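Local coordinates for protein D-mannose isomerase (Marinomonas mediterranea, PDB 5X32) that catalyses the reversible isomerisation of D-mannose to D-fructose and, less efficiently, of D-lyxose to D-xylulose, at residues Arg88-Trp98 with Gly102-Tyr113. Residues are numbered along the deposited sequence; the frame is centred on the assembly and turned at random.
Sequences RHQSQSGGYVW and GGTNLDETNHCY. With PO4 (phosphate ion), chain C.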
loop_
_atom_site.group_PDB
_atom_site.type_symbol
_atom_site.label_atom_id
_atom_site.label_comp_id
_atom_site.label_asym_id
_atom_site.label_seq_id
_atom_site.Cartn_x
_atom_site.Cartn_y
_atom_site.Cartn_z
ATOM N N ARG A 88 -10.863 -3.412 19.767
ATOM C CA ARG A 88 -11.496 -2.122 19.558
ATOM C C ARG A 88 -12.100 -2.034 18.166
ATOM O O ARG A 88 -13.227 -1.544 18.013
ATOM C CB ARG A 88 -10.494 -0.990 19.784
ATOM C CG ARG A 88 -11.093 0.377 19.627
ATOM C CD ARG A 88 -12.368 0.490 20.396
ATOM N NE ARG A 88 -12.959 1.817 20.322
ATOM C CZ ARG A 88 -13.962 2.104 19.504
ATOM N NH1 ARG A 88 -14.451 1.146 18.721
ATOM N NH2 ARG A 88 -14.482 3.325 19.471
ATOM N N HIS A 89 -11.348 -2.481 17.155
ATOM C CA HIS A 89 -11.805 -2.348 15.774
ATOM C C HIS A 89 -12.750 -3.465 15.386
ATOM O O HIS A 89 -13.739 -3.229 14.673
ATOM C CB HIS A 89 -10.624 -2.301 14.781
ATOM C CG HIS A 89 -10.063 -0.930 14.596
ATOM N ND1 HIS A 89 -10.692 0.033 13.841
ATOM C CD2 HIS A 89 -8.929 -0.360 15.065
ATOM C CE1 HIS A 89 -9.977 1.145 13.865
ATOM N NE2 HIS A 89 -8.904 0.933 14.603
ATOM N N GLN A 90 -12.455 -4.680 15.847
ATOM C CA GLN A 90 -13.255 -5.822 15.421
ATOM C C GLN A 90 -14.557 -5.839 16.194
ATOM O O GLN A 90 -14.598 -6.246 17.351
ATOM C CB GLN A 90 -12.536 -7.147 15.636
ATOM C CG GLN A 90 -13.178 -8.290 14.850
ATOM C CD GLN A 90 -12.640 -9.657 15.256
ATOM O OE1 GLN A 90 -11.822 -9.780 16.174
ATOM N NE2 GLN A 90 -13.087 -10.689 14.557
ATOM N N SER A 91 -15.617 -5.408 15.526
ATOM C CA SER A 91 -16.944 -5.393 16.092
ATOM C C SER A 91 -17.709 -6.698 15.955
ATOM O O SER A 91 -17.283 -7.655 15.308
ATOM C CB SER A 91 -17.791 -4.284 15.472
ATOM O OG SER A 91 -18.212 -4.642 14.169
ATOM N N GLN A 92 -18.835 -6.670 16.654
ATOM C CA GLN A 92 -19.970 -7.582 16.634
ATOM C C GLN A 92 -20.076 -8.534 15.457
ATOM O O GLN A 92 -19.847 -9.742 15.564
ATOM C CB GLN A 92 -21.254 -6.731 16.643
ATOM C CG GLN A 92 -21.247 -5.439 17.530
ATOM C CD GLN A 92 -20.330 -5.488 18.761
ATOM O OE1 GLN A 92 -20.594 -6.231 19.707
ATOM N NE2 GLN A 92 -19.280 -4.667 18.768
ATOM N N SER A 93 -20.417 -7.923 14.327
ATOM C CA SER A 93 -20.723 -8.579 13.066
ATOM C C SER A 93 -19.553 -9.206 12.330
ATOM O O SER A 93 -19.720 -9.700 11.207
ATOM C CB SER A 93 -21.376 -7.551 12.148
ATOM O OG SER A 93 -22.267 -6.738 12.886
ATOM N N GLY A 94 -18.370 -9.192 12.935
ATOM C CA GLY A 94 -17.190 -9.676 12.237
ATOM C C GLY A 94 -16.534 -8.596 11.387
ATOM O O GLY A 94 -15.427 -8.785 10.880
ATOM N N GLY A 95 -17.237 -7.479 11.200
ATOM C CA GLY A 95 -16.722 -6.380 10.406
ATOM C C GLY A 95 -15.817 -5.531 11.276
ATOM O O GLY A 95 -15.750 -5.742 12.484
ATOM N N TYR A 96 -15.121 -4.572 10.667
ATOM C CA TYR A 96 -14.192 -3.727 11.410
ATOM C C TYR A 96 -14.585 -2.272 11.342
ATOM O O TYR A 96 -14.971 -1.766 10.290
ATOM C CB TYR A 96 -12.768 -3.903 10.894
ATOM C CG TYR A 96 -12.189 -5.257 11.229
ATOM C CD1 TYR A 96 -12.599 -6.402 10.542
ATOM C CD2 TYR A 96 -11.234 -5.396 12.228
ATOM C CE1 TYR A 96 -12.076 -7.645 10.842
ATOM C CE2 TYR A 96 -10.699 -6.639 12.532
ATOM C CZ TYR A 96 -11.123 -7.761 11.832
ATOM O OH TYR A 96 -10.595 -9.000 12.123
ATOM N N VAL A 97 -14.500 -1.611 12.493
ATOM C CA VAL A 97 -14.775 -0.188 12.588
ATOM C C VAL A 97 -13.780 0.581 11.693
ATOM O O VAL A 97 -12.559 0.405 11.791
ATOM C CB VAL A 97 -14.696 0.285 14.059
ATOM C CG1 VAL A 97 -14.884 1.796 14.163
ATOM C CG2 VAL A 97 -15.746 -0.442 14.890
ATOM N N TRP A 98 -14.323 1.390 10.789
ATOM C CA TRP A 98 -13.531 2.123 9.805
ATOM C C TRP A 98 -12.918 3.345 10.466
ATOM O O TRP A 98 -11.720 3.622 10.311
ATOM C CB TRP A 98 -14.417 2.494 8.613
ATOM C CG TRP A 98 -13.769 3.186 7.447
ATOM C CD1 TRP A 98 -13.982 4.475 7.023
ATOM C CD2 TRP A 98 -12.812 2.624 6.541
ATOM N NE1 TRP A 98 -13.237 4.731 5.908
ATOM C CE2 TRP A 98 -12.504 3.616 5.590
ATOM C CE3 TRP A 98 -12.192 1.375 6.437
ATOM C CZ2 TRP A 98 -11.597 3.403 4.558
ATOM C CZ3 TRP A 98 -11.287 1.171 5.415
ATOM C CH2 TRP A 98 -10.998 2.184 4.490
ATOM N N GLY A 102 -12.073 7.656 20.497
ATOM C CA GLY A 102 -12.199 7.110 21.831
ATOM C C GLY A 102 -13.101 5.889 21.884
ATOM O O GLY A 102 -12.906 4.915 21.147
ATOM N N GLY A 103 -14.114 5.941 22.741
ATOM C CA GLY A 103 -15.003 4.811 22.870
ATOM C C GLY A 103 -16.158 4.883 21.894
ATOM O O GLY A 103 -17.017 4.003 21.883
ATOM N N THR A 104 -16.177 5.928 21.071
ATOM C CA THR A 104 -17.226 6.108 20.073
ATOM C C THR A 104 -16.801 5.707 18.650
ATOM O O THR A 104 -15.721 6.059 18.186
ATOM C CB THR A 104 -17.697 7.567 20.042
ATOM O OG1 THR A 104 -18.167 7.943 21.337
ATOM C CG2 THR A 104 -18.816 7.746 19.033
ATOM N N ASN A 105 -17.660 4.975 17.955
ATOM C CA ASN A 105 -17.440 4.727 16.540
ATOM C C ASN A 105 -17.995 5.845 15.680
ATOM O O ASN A 105 -19.153 6.244 15.832
ATOM C CB ASN A 105 -18.064 3.409 16.094
ATOM C CG ASN A 105 -17.506 2.213 16.826
ATOM O OD1 ASN A 105 -16.507 2.300 17.542
ATOM N ND2 ASN A 105 -18.105 1.065 16.577
ATOM N N LEU A 106 -17.169 6.320 14.747
ATOM C CA LEU A 106 -17.543 7.409 13.860
ATOM C C LEU A 106 -18.078 6.854 12.550
ATOM O O LEU A 106 -19.026 7.394 11.965
ATOM C CB LEU A 106 -16.348 8.298 13.567
ATOM C CG LEU A 106 -15.685 9.062 14.707
ATOM C CD1 LEU A 106 -14.469 9.772 14.156
ATOM C CD2 LEU A 106 -16.658 10.035 15.354
ATOM N N ASP A 107 -17.434 5.791 12.081
ATOM C CA ASP A 107 -17.819 5.145 10.841
ATOM C C ASP A 107 -17.694 3.633 10.955
ATOM O O ASP A 107 -16.594 3.110 11.210
ATOM C CB ASP A 107 -16.962 5.668 9.687
ATOM C CG ASP A 107 -17.630 5.493 8.349
ATOM O OD1 ASP A 107 -18.686 4.835 8.291
ATOM O OD2 ASP A 107 -17.121 6.046 7.350
ATOM N N GLU A 108 -18.808 2.937 10.741
ATOM C CA GLU A 108 -18.835 1.493 10.889
ATOM C C GLU A 108 -19.040 0.805 9.546
ATOM O O GLU A 108 -19.236 -0.409 9.485
ATOM C CB GLU A 108 -19.940 1.079 11.869
ATOM C CG GLU A 108 -19.814 1.739 13.232
ATOM C CD GLU A 108 -20.805 1.199 14.248
ATOM O OE1 GLU A 108 -21.635 1.983 14.765
ATOM O OE2 GLU A 108 -20.742 -0.017 14.526
ATOM N N THR A 109 -18.979 1.582 8.471
ATOM C CA THR A 109 -19.114 1.024 7.133
ATOM C C THR A 109 -18.019 0.013 6.869
ATOM O O THR A 109 -16.881 0.178 7.304
ATOM C CB THR A 109 -19.056 2.083 6.048
ATOM O OG1 THR A 109 -20.114 3.024 6.245
ATOM C CG2 THR A 109 -19.244 1.431 4.704
ATOM N N ASN A 110 -18.389 -1.055 6.183
ATOM C CA ASN A 110 -17.454 -2.094 5.818
ATOM C C ASN A 110 -16.818 -1.837 4.460
ATOM O O ASN A 110 -17.482 -1.864 3.425
ATOM C CB ASN A 110 -18.159 -3.434 5.842
ATOM C CG ASN A 110 -18.506 -3.847 7.232
ATOM O OD1 ASN A 110 -17.622 -4.177 8.034
ATOM N ND2 ASN A 110 -19.792 -3.806 7.553
ATOM N N HIS A 111 -15.527 -1.537 4.478
ATOM C CA HIS A 111 -14.786 -1.317 3.249
ATOM C C HIS A 111 -13.932 -2.525 2.904
ATOM O O HIS A 111 -13.195 -3.026 3.746
ATOM C CB HIS A 111 -13.914 -0.082 3.385
ATOM C CG HIS A 111 -14.691 1.192 3.467
ATOM N ND1 HIS A 111 -14.893 2.015 2.378
ATOM C CD2 HIS A 111 -15.328 1.782 4.508
ATOM C CE1 HIS A 111 -15.618 3.058 2.746
ATOM N NE2 HIS A 111 -15.888 2.944 4.035
ATOM N N CYS A 112 -13.988 -2.963 1.653
ATOM C CA CYS A 112 -13.165 -4.081 1.225
ATOM C C CYS A 112 -11.685 -3.736 1.391
ATOM O O CYS A 112 -10.882 -4.578 1.823
ATOM C CB CYS A 112 -13.471 -4.442 -0.226
ATOM S SG CYS A 112 -12.492 -5.833 -0.821
ATOM N N TYR A 113 -11.352 -2.475 1.100
ATOM C CA TYR A 113 -10.002 -1.953 1.285
ATOM C C TYR A 113 -9.462 -2.243 2.704
ATOM O O TYR A 113 -8.355 -2.806 2.894
ATOM C CB TYR A 113 -10.032 -0.445 1.016
ATOM C CG TYR A 113 -8.691 0.261 0.974
ATOM C CD1 TYR A 113 -8.090 0.732 2.138
ATOM C CD2 TYR A 113 -8.048 0.499 -0.230
ATOM C CE1 TYR A 113 -6.878 1.376 2.095
ATOM C CE2 TYR A 113 -6.836 1.150 -0.275
ATOM C CZ TYR A 113 -6.257 1.584 0.886
ATOM O OH TYR A 113 -5.055 2.230 0.842
HETATM P P PO4 C . -3.519 3.369 -2.316
HETATM O O1 PO4 C . -4.800 2.896 -2.970
HETATM O O2 PO4 C . -3.324 4.847 -2.616
HETATM O O3 PO4 C . -2.292 2.622 -2.812
HETATM O O4 PO4 C . -3.677 3.105 -0.840
#
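R88 spends three guanidinium nitrogens on two oxygens of 102-113. NE and NH2 take G102 O side-on, the NH2 bond being 2.8 Å; NH1 and NH2 meet N105 OD1 end-on, with NH1 at 2.6 Å from OD1. With both oxygens in the guanidinium plane, the four bonds fix the rotation of the group; the N105 amide lies nearly coplanar with it. A bend at chi2 (48°) in the otherwise extended R88 carbon chain brings the guanidinium to the G102-G103 turn and N105. V97 crosses the N105 side chain at about a right angle, its CG2 against ND2. One backbone bond, W98 N to D107 O (2.9 Å), joins the segments where D107 forms an Asx turn: its OD1 receives both N and OG1 of T109 from one face of the carboxylate. W98, with CG anti to its own N (chi1 -176°), spreads its indole over H111. The six-membered ring and the imidazole stack face to face, centroids 4.0 Å apart and planes at 24°, while H111 CB adds a CH-pi contact over the same ring. W98 CH2 then reaches Y113 CD1 at 4.0 Å. Y113 OH contacts a phosphate, probably from the crystallisation liquor, which H178 also binds; H251 and H380, the proton donor/acceptors inferred by similarity, lie near Y113. The contact thus runs from the outer turn of a beta hairpin, with a classic bulge at L106 and D107 opposite L99, to helix 112-127 near the probable active site. This hairpin links helices 72-89 and 112-127 of the family's alpha/alpha barrel; helix 52-69 packs on W98 and Y113 through V53, and strand 155-160 flanks 104-111.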